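Local atomic coordinates of putative NAD(P)H-dependent FMN-containing oxidoreductase YwqN (Bacillus subtilis, PDB entry 1RLI), a protein that probably catalyses NAD(P)H-dependent oxidation-reduction reactions using FMN as cofactor. Residues 116-122 / 148-154; 38-42 / 54-58. All blocks are in the same frame, centred on the assembly; numbering follows the deposited sequence.

Contact 1: residues 116-122 / 148-154; sequences KQAYVIA and MSFKGYV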
ATOM      1  N   LYS D 116       8.707  18.317 -13.627  1.00 22.48           N
ATOM      2  CA  LYS D 116       9.370  17.140 -14.189  1.00 22.18           C
ATOM      3  C   LYS D 116       8.500  15.891 -14.139  1.00 21.11           C
ATOM      4  O   LYS D 116       7.550  15.820 -13.371  1.00 22.56           O
ATOM      5  CB  LYS D 116      10.698  16.871 -13.464  1.00 22.35           C
ATOM      6  CG  LYS D 116      11.688  18.040 -13.572  1.00 22.64           C
ATOM      7  CD  LYS D 116      13.034  17.742 -12.944  1.00 22.23           C
ATOM      8  CE  LYS D 116      13.926  18.998 -12.914  1.00 23.76           C
ATOM      9  NZ  LYS D 116      14.215  19.548 -14.283  1.00 21.71           N
ATOM     10  N   GLN D 117       8.818  14.926 -14.997  1.00 22.44           N
ATOM     11  CA  GLN D 117       8.099  13.658 -15.068  1.00 22.93           C
ATOM     12  C   GLN D 117       9.024  12.609 -14.478  1.00 21.27           C
ATOM     13  O   GLN D 117      10.203  12.559 -14.826  1.00 20.34           O
ATOM     14  CB  GLN D 117       7.786  13.303 -16.522  1.00 27.35           C
ATOM     15  CG  GLN D 117       6.864  14.314 -17.183  1.00 34.73           C
ATOM     16  CD  GLN D 117       6.578  13.981 -18.624  1.00 39.70           C
ATOM     17  OE1 GLN D 117       7.496  13.797 -19.425  1.00 45.79           O
ATOM     18  NE2 GLN D 117       5.300  13.904 -18.969  1.00 43.96           N
ATOM     19  N   ALA D 118       8.485  11.770 -13.600  1.00 19.13           N
ATOM     20  CA  ALA D 118       9.296  10.749 -12.945  1.00 18.01           C
ATOM     21  C   ALA D 118       8.862   9.332 -13.276  1.00 17.66           C
ATOM     22  O   ALA D 118       7.674   9.070 -13.422  1.00 16.79           O
ATOM     23  CB  ALA D 118       9.228  10.943 -11.421  1.00 18.11           C
ATOM     24  N   TYR D 119       9.846   8.434 -13.358  1.00 16.19           N
ATOM     25  CA  TYR D 119       9.634   7.008 -13.622  1.00 15.31           C
ATOM     26  C   TYR D 119      10.509   6.257 -12.648  1.00 16.57           C
ATOM     27  O   TYR D 119      11.525   6.790 -12.182  1.00 15.52           O
ATOM     28  CB  TYR D 119      10.090   6.607 -15.022  1.00 16.07           C
ATOM     29  CG  TYR D 119       9.243   7.185 -16.123  1.00 19.19           C
ATOM     30  CD1 TYR D 119       8.216   6.435 -16.710  1.00 17.19           C
ATOM     31  CD2 TYR D 119       9.476   8.482 -16.591  1.00 20.79           C
ATOM     32  CE1 TYR D 119       7.442   6.970 -17.751  1.00 22.65           C
ATOM     33  CE2 TYR D 119       8.708   9.023 -17.631  1.00 20.22           C
ATOM     34  CZ  TYR D 119       7.700   8.259 -18.205  1.00 21.09           C
ATOM     35  OH  TYR D 119       6.971   8.795 -19.254  1.00 23.26           O
ATOM     36  N   VAL D 120      10.140   5.011 -12.357  1.00 15.25           N
ATOM     37  CA  VAL D 120      10.920   4.185 -11.438  1.00 14.28           C
ATOM     38  C   VAL D 120      11.188   2.797 -12.029  1.00 16.31           C
ATOM     39  O   VAL D 120      10.297   2.192 -12.616  1.00 15.64           O
ATOM     40  CB  VAL D 120      10.171   3.977 -10.086  1.00 14.50           C
ATOM     41  CG1 VAL D 120      10.918   2.955  -9.217  1.00 16.32           C
ATOM     42  CG2 VAL D 120      10.040   5.327  -9.329  1.00 13.55           C
ATOM     43  N   ILE D 121      12.414   2.310 -11.873  1.00 15.85           N
ATOM     44  CA  ILE D 121      12.778   0.953 -12.301  1.00 17.25           C
ATOM     45  C   ILE D 121      13.364   0.337 -11.026  1.00 17.39           C
ATOM     46  O   ILE D 121      14.339   0.863 -10.485  1.00 18.03           O
ATOM     47  CB  ILE D 121      13.872   0.945 -13.398  1.00 18.37           C
ATOM     48  CG1 ILE D 121      13.316   1.561 -14.686  1.00 18.20           C
ATOM     49  CG2 ILE D 121      14.341  -0.481 -13.644  1.00 20.33           C
ATOM     50  CD1 ILE D 121      14.359   1.772 -15.748  1.00 20.76           C
ATOM     51  N   ALA D 122      12.766  -0.747 -10.536  1.00 15.24           N
ATOM     52  CA  ALA D 122      13.239  -1.396  -9.315  1.00 15.76           C
ATOM     53  C   ALA D 122      13.331  -2.900  -9.532  1.00 17.64           C
ATOM     54  O   ALA D 122      12.415  -3.527 -10.078  1.00 17.64           O
ATOM     55  CB  ALA D 122      12.298  -1.088  -8.141  1.00 19.09           C
ATOM     56  N   MET D 148       5.784  16.291  -8.735  1.00 19.16           N
ATOM     57  CA  MET D 148       6.259  15.588  -9.916  1.00 19.93           C
ATOM     58  C   MET D 148       5.259  14.525 -10.361  1.00 21.31           C
ATOM     59  O   MET D 148       4.725  13.797  -9.535  1.00 22.75           O
ATOM     60  CB  MET D 148       7.593  14.920  -9.583  1.00 20.66           C
ATOM     61  CG  MET D 148       8.642  15.910  -9.054  1.00 23.48           C
ATOM     62  SD  MET D 148      10.028  15.108  -8.223  1.00 24.68           S
ATOM     63  CE  MET D 148      10.713  14.177  -9.658  1.00 23.69           C
ATOM     64  N   SER D 149       5.016  14.436 -11.665  1.00 21.29           N
ATOM     65  CA  SER D 149       4.096  13.437 -12.185  1.00 20.49           C
ATOM     66  C   SER D 149       4.793  12.071 -12.253  1.00 20.59           C
ATOM     67  O   SER D 149       5.829  11.925 -12.884  1.00 20.72           O
ATOM     68  CB  SER D 149       3.615  13.833 -13.581  1.00 23.16           C
ATOM     69  OG  SER D 149       2.933  15.071 -13.529  1.00 29.30           O
ATOM     70  N   PHE D 150       4.189  11.082 -11.609  1.00 19.07           N
ATOM     71  CA  PHE D 150       4.726   9.721 -11.564  1.00 19.69           C
ATOM     72  C   PHE D 150       4.081   9.041 -12.740  1.00 17.90           C
ATOM     73  O   PHE D 150       2.942   8.569 -12.640  1.00 19.89           O
ATOM     74  CB  PHE D 150       4.307   9.050 -10.245  1.00 19.63           C
ATOM     75  CG  PHE D 150       5.027   7.764  -9.946  1.00 20.46           C
ATOM     76  CD1 PHE D 150       6.030   7.281 -10.783  1.00 18.77           C
ATOM     77  CD2 PHE D 150       4.701   7.039  -8.807  1.00 17.84           C
ATOM     78  CE1 PHE D 150       6.703   6.063 -10.473  1.00 16.78           C
ATOM     79  CE2 PHE D 150       5.356   5.849  -8.490  1.00 16.69           C
ATOM     80  CZ  PHE D 150       6.355   5.359  -9.319  1.00 14.60           C
ATOM     81  N   LYS D 151       4.829   9.000 -13.849  1.00 18.37           N
ATOM     82  CA  LYS D 151       4.368   8.475 -15.133  1.00 19.15           C
ATOM     83  C   LYS D 151       4.386   6.970 -15.355  1.00 21.99           C
ATOM     84  O   LYS D 151       3.616   6.466 -16.172  1.00 21.96           O
ATOM     85  CB  LYS D 151       5.159   9.136 -16.255  1.00 21.85           C
ATOM     86  CG  LYS D 151       4.992  10.655 -16.326  1.00 25.25           C
ATOM     87  CD  LYS D 151       3.561  11.034 -16.673  1.00 32.46           C
ATOM     88  CE  LYS D 151       3.447  12.524 -16.997  1.00 36.62           C
ATOM     89  NZ  LYS D 151       2.039  12.954 -17.231  1.00 39.60           N
ATOM     90  N   GLY D 152       5.253   6.242 -14.666  1.00 17.14           N
ATOM     91  CA  GLY D 152       5.263   4.799 -14.872  1.00 18.04           C
ATOM     92  C   GLY D 152       6.407   4.154 -14.131  1.00 17.08           C
ATOM     93  O   GLY D 152       7.278   4.860 -13.628  1.00 16.57           O
ATOM     94  N   TYR D 153       6.397   2.825 -14.044  1.00 15.83           N
ATOM     95  CA  TYR D 153       7.474   2.104 -13.368  1.00 15.31           C
ATOM     96  C   TYR D 153       7.544   0.698 -13.908  1.00 16.05           C
ATOM     97  O   TYR D 153       6.661   0.247 -14.642  1.00 15.20           O
ATOM     98  CB  TYR D 153       7.221   2.021 -11.857  1.00 15.02           C
ATOM     99  CG  TYR D 153       5.959   1.258 -11.516  1.00 16.58           C
ATOM    100  CD1 TYR D 153       5.967  -0.135 -11.352  1.00 19.73           C
ATOM    101  CD2 TYR D 153       4.736   1.933 -11.427  1.00 18.87           C
ATOM    102  CE1 TYR D 153       4.767  -0.829 -11.109  1.00 23.42           C
ATOM    103  CE2 TYR D 153       3.553   1.252 -11.185  1.00 23.78           C
ATOM    104  CZ  TYR D 153       3.573  -0.114 -11.031  1.00 20.10           C
ATOM    105  OH  TYR D 153       2.363  -0.745 -10.791  1.00 29.24           O
ATOM    106  N   VAL D 154       8.610   0.010 -13.528  1.00 14.54           N
ATOM    107  CA  VAL D 154       8.801  -1.375 -13.875  1.00 15.21           C
ATOM    108  C   VAL D 154       9.359  -2.097 -12.642  1.00 16.12           C
ATOM    109  O   VAL D 154      10.302  -1.613 -12.009  1.00 16.24           O
ATOM    110  CB  VAL D 154       9.813  -1.546 -15.055  1.00 19.94           C
ATOM    111  CG1 VAL D 154      10.016  -3.041 -15.336  1.00 21.43           C
ATOM    112  CG2 VAL D 154       9.297  -0.830 -16.301  1.00 21.65           C
TER
HETATM  113  O   HOH W   1       5.204  17.299 -13.002  1.00 29.73           O
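These are neighbouring parallel strands of the flavodoxin-like sheet, joined by a beta-alpha-beta crossover through helix 133-146. The ladder is interrupted by a beta bulge: Ala-118 pairs with Phe-150 but Val-120 with Tyr-153, so Lys-151, with phi/psi -81/-26, is the extra residue. Its amide still bonds Ala-118 O (2.9 Å), and beyond it Val-154 N donates to Val-120 O (2.9 Å). On the face toward helix 133-146, the t rotamer of Phe-150 brings CE1 to 3.6 Å from Val-120 CG2, while the ring meets Phe-143 edge-to-face. Met-148, in m, lays CE 4.0 Å from Ala-118 CB. Tyr-153 takes p instead; its ring projects beyond the pair, and OH is hydrogen-bonded to Lys-129 O of the second subunit. The other face carries Gln-117, Tyr-119, Ile-121 and Val-154. Tyr-119, in m, offers a ring face to the bulge residue, a CH-pi contact with Lys-151 CB 3.7 Å from the ring centroid.

Contact 2: residues 38-42 / 54-58; sequences QKYPI and GFRPV
Lys-39 lies over one face of the Phe-55 ring, its chain leaving at chi1 p and then running fully extended (t, t, t). CE sits 4.1 Å from the Phe-55 ring centroid, 11° off the normal, a CH-pi contact; NZ, at 4.9 Å from the same centroid, adds a cation-pi component. Phe-55 takes m, which also brings CD2 to 4.0 Å from Pro-41 CD. Build strands 39-41 and 55-57 in extended conformation, antiparallel with a marked twist: 150° between directions, axes 4.4 Å apart at closest. Tyr-40 and Arg-56 form the hydrogen-bonded pair, N to O at 2.9 Å in both directions. Val-58 N to Gln-38 O (3.0 Å) and Ile-42 N to Gly-54 O (2.9 Å) extend the ladder at its ends. The flanking non-hydrogen-bonded pairs, Lys-39 with Pro-57 and Pro-41 with Phe-55, accommodate both prolines, because no amide hydrogen is needed there between these strands. On the face of Tyr-40 and Arg-56, both chi1 t, Tyr-40 CD2 comes 3.4 Å from Arg-56 NH2, and Val-58 CG2 packs 3.6 Å from Tyr-40 CB. Pro-57 points to the opposite face, against Thr-89 and Leu-92 of helix 88-95. The arrangement is a long-looped beta hairpin that adds a short antiparallel edge strand to a flavodoxin-like sheet.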
ATOM      1  N   GLN D  38      27.504   7.298  -6.157  1.00 22.36           N
ATOM      2  CA  GLN D  38      28.735   6.697  -5.667  1.00 25.47           C
ATOM      3  C   GLN D  38      28.617   6.030  -4.301  1.00 25.33           C
ATOM      4  O   GLN D  38      27.829   6.451  -3.457  1.00 24.29           O
ATOM      5  CB  GLN D  38      29.811   7.790  -5.610  1.00 30.96           C
ATOM      6  CG  GLN D  38      31.187   7.389  -6.116  1.00 41.32           C
ATOM      7  CD  GLN D  38      32.149   8.574  -6.170  1.00 44.49           C
ATOM      8  OE1 GLN D  38      33.295   8.445  -6.607  1.00 50.65           O
ATOM      9  NE2 GLN D  38      31.680   9.736  -5.725  1.00 46.59           N
ATOM     10  N   LYS D  39      29.384   4.957  -4.106  1.00 26.87           N
ATOM     11  CA  LYS D  39      29.431   4.270  -2.819  1.00 27.58           C
ATOM     12  C   LYS D  39      30.832   3.706  -2.655  1.00 30.25           C
ATOM     13  O   LYS D  39      31.477   3.299  -3.628  1.00 27.86           O
ATOM     14  CB  LYS D  39      28.360   3.176  -2.692  1.00 27.81           C
ATOM     15  CG  LYS D  39      28.408   2.038  -3.674  1.00 28.61           C
ATOM     16  CD  LYS D  39      27.130   1.210  -3.536  1.00 27.95           C
ATOM     17  CE  LYS D  39      27.138  -0.009  -4.439  1.00 31.19           C
ATOM     18  NZ  LYS D  39      25.832  -0.719  -4.406  1.00 36.22           N
ATOM     19  N   TYR D  40      31.299   3.712  -1.413  1.00 30.81           N
ATOM     20  CA  TYR D  40      32.647   3.282  -1.084  1.00 34.97           C
ATOM     21  C   TYR D  40      32.585   2.117  -0.092  1.00 36.15           C
ATOM     22  O   TYR D  40      31.784   2.133   0.845  1.00 35.55           O
ATOM     23  CB  TYR D  40      33.378   4.480  -0.466  1.00 35.98           C
ATOM     24  CG  TYR D  40      34.880   4.389  -0.424  1.00 37.82           C
ATOM     25  CD1 TYR D  40      35.642   4.550  -1.580  1.00 40.43           C
ATOM     26  CD2 TYR D  40      35.545   4.143   0.777  1.00 40.07           C
ATOM     27  CE1 TYR D  40      37.038   4.465  -1.542  1.00 41.08           C
ATOM     28  CE2 TYR D  40      36.934   4.056   0.827  1.00 41.37           C
ATOM     29  CZ  TYR D  40      37.671   4.215  -0.336  1.00 41.56           C
ATOM     30  OH  TYR D  40      39.044   4.091  -0.292  1.00 44.61           O
ATOM     31  N   PRO D  41      33.423   1.091  -0.290  1.00 36.64           N
ATOM     32  CA  PRO D  41      33.428  -0.064   0.616  1.00 38.80           C
ATOM     33  C   PRO D  41      33.825   0.320   2.047  1.00 39.76           C
ATOM     34  O   PRO D  41      34.607   1.248   2.250  1.00 39.64           O
ATOM     35  CB  PRO D  41      34.430  -1.018  -0.039  1.00 38.78           C
ATOM     36  CG  PRO D  41      35.382  -0.081  -0.756  1.00 39.46           C
ATOM     37  CD  PRO D  41      34.446   0.954  -1.345  1.00 37.93           C
ATOM     38  N   ILE D  42      33.266  -0.373   3.036  1.00 40.76           N
ATOM     39  CA  ILE D  42      33.599  -0.086   4.432  1.00 42.21           C
ATOM     40  C   ILE D  42      34.272  -1.280   5.097  1.00 42.34           C
ATOM     41  O   ILE D  42      34.533  -2.293   4.448  1.00 43.01           O
ATOM     42  CB  ILE D  42      32.347   0.300   5.265  1.00 43.62           C
ATOM     43  CG1 ILE D  42      31.273  -0.779   5.141  1.00 44.40           C
ATOM     44  CG2 ILE D  42      31.811   1.648   4.816  1.00 43.62           C
ATOM     45  CD1 ILE D  42      29.995  -0.449   5.890  1.00 45.26           C
ATOM     46  N   GLY D  54      27.678  -3.582   2.171  1.00 41.04           N
ATOM     47  CA  GLY D  54      29.094  -3.487   2.491  1.00 38.48           C
ATOM     48  C   GLY D  54      29.681  -2.129   2.145  1.00 36.79           C
ATOM     49  O   GLY D  54      30.887  -1.895   2.299  1.00 36.44           O
ATOM     50  N   PHE D  55      28.826  -1.226   1.682  1.00 34.58           N
ATOM     51  CA  PHE D  55      29.267   0.106   1.307  1.00 31.97           C
ATOM     52  C   PHE D  55      28.637   1.203   2.141  1.00 32.81           C
ATOM     53  O   PHE D  55      27.746   0.971   2.971  1.00 32.49           O
ATOM     54  CB  PHE D  55      28.932   0.401  -0.162  1.00 31.59           C
ATOM     55  CG  PHE D  55      29.513  -0.582  -1.136  1.00 31.03           C
ATOM     56  CD1 PHE D  55      28.929  -1.830  -1.322  1.00 31.27           C
ATOM     57  CD2 PHE D  55      30.649  -0.254  -1.875  1.00 29.43           C
ATOM     58  CE1 PHE D  55      29.471  -2.742  -2.232  1.00 33.54           C
ATOM     59  CE2 PHE D  55      31.194  -1.159  -2.782  1.00 30.18           C
ATOM     60  CZ  PHE D  55      30.602  -2.406  -2.960  1.00 31.85           C
ATOM     61  N   ARG D  56      29.131   2.406   1.893  1.00 31.18           N
ATOM     62  CA  ARG D  56      28.660   3.625   2.521  1.00 33.67           C
ATOM     63  C   ARG D  56      28.516   4.595   1.353  1.00 31.07           C
ATOM     64  O   ARG D  56      29.425   4.722   0.535  1.00 30.27           O
ATOM     65  CB  ARG D  56      29.709   4.153   3.501  1.00 38.29           C
ATOM     66  CG  ARG D  56      29.513   5.605   3.926  1.00 45.64           C
ATOM     67  CD  ARG D  56      30.822   6.191   4.449  1.00 51.53           C
ATOM     68  NE  ARG D  56      31.841   6.253   3.401  1.00 57.59           N
ATOM     69  CZ  ARG D  56      33.136   6.461   3.622  1.00 59.89           C
ATOM     70  NH1 ARG D  56      33.583   6.629   4.858  1.00 62.72           N
ATOM     71  NH2 ARG D  56      33.986   6.498   2.603  1.00 61.89           N
ATOM     72  N   PRO D  57      27.360   5.266   1.231  1.00 29.10           N
ATOM     73  CA  PRO D  57      27.208   6.208   0.120  1.00 26.10           C
ATOM     74  C   PRO D  57      28.198   7.369   0.221  1.00 27.48           C
ATOM     75  O   PRO D  57      28.549   7.817   1.324  1.00 26.22           O
ATOM     76  CB  PRO D  57      25.767   6.697   0.264  1.00 25.98           C
ATOM     77  CG  PRO D  57      25.069   5.507   0.910  1.00 26.74           C
ATOM     78  CD  PRO D  57      26.083   5.071   1.943  1.00 27.80           C
ATOM     79  N   VAL D  58      28.626   7.849  -0.941  1.00 25.74           N
ATOM     80  CA  VAL D  58      29.546   8.975  -1.043  1.00 26.07           C
ATOM     81  C   VAL D  58      28.777  10.069  -1.760  1.00 25.39           C
ATOM     82  O   VAL D  58      28.298   9.854  -2.873  1.00 24.92           O
ATOM     83  CB  VAL D  58      30.791   8.610  -1.885  1.00 29.60           C
ATOM     84  CG1 VAL D  58      31.702   9.837  -2.033  1.00 32.09           C
ATOM     85  CG2 VAL D  58      31.530   7.449  -1.235  1.00 28.61           C
TER
HETATM   86  O   HOH W   2      25.863   8.297  -3.250  1.00 23.63           O
HETATM   87  O   HOH W   3      27.169  10.283  -5.546  1.00 32.86           O

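In the fold
Both contacts belong to one sheet of the flavodoxin-like domain, at its two ends. Across it the strands run 55-57, 33-41, 6-10, 74-80, 117-124, 149-157, so contact 2 joins the first two and contact 1 the last two, with strands 6-10 and 74-80 between. Their centres are 26 Å apart, on opposite sides of the chain's centre, and their nearest atoms about 13 Å, without touching. Along the chain, both strands of contact 2 come before either strand of contact 1. Contact 2 is an exposed antiparallel pairing meeting the third subunit, whereas contact 1 is a buried parallel one meeting the second; each outer strand of the sheet thus lies near a subunit interface.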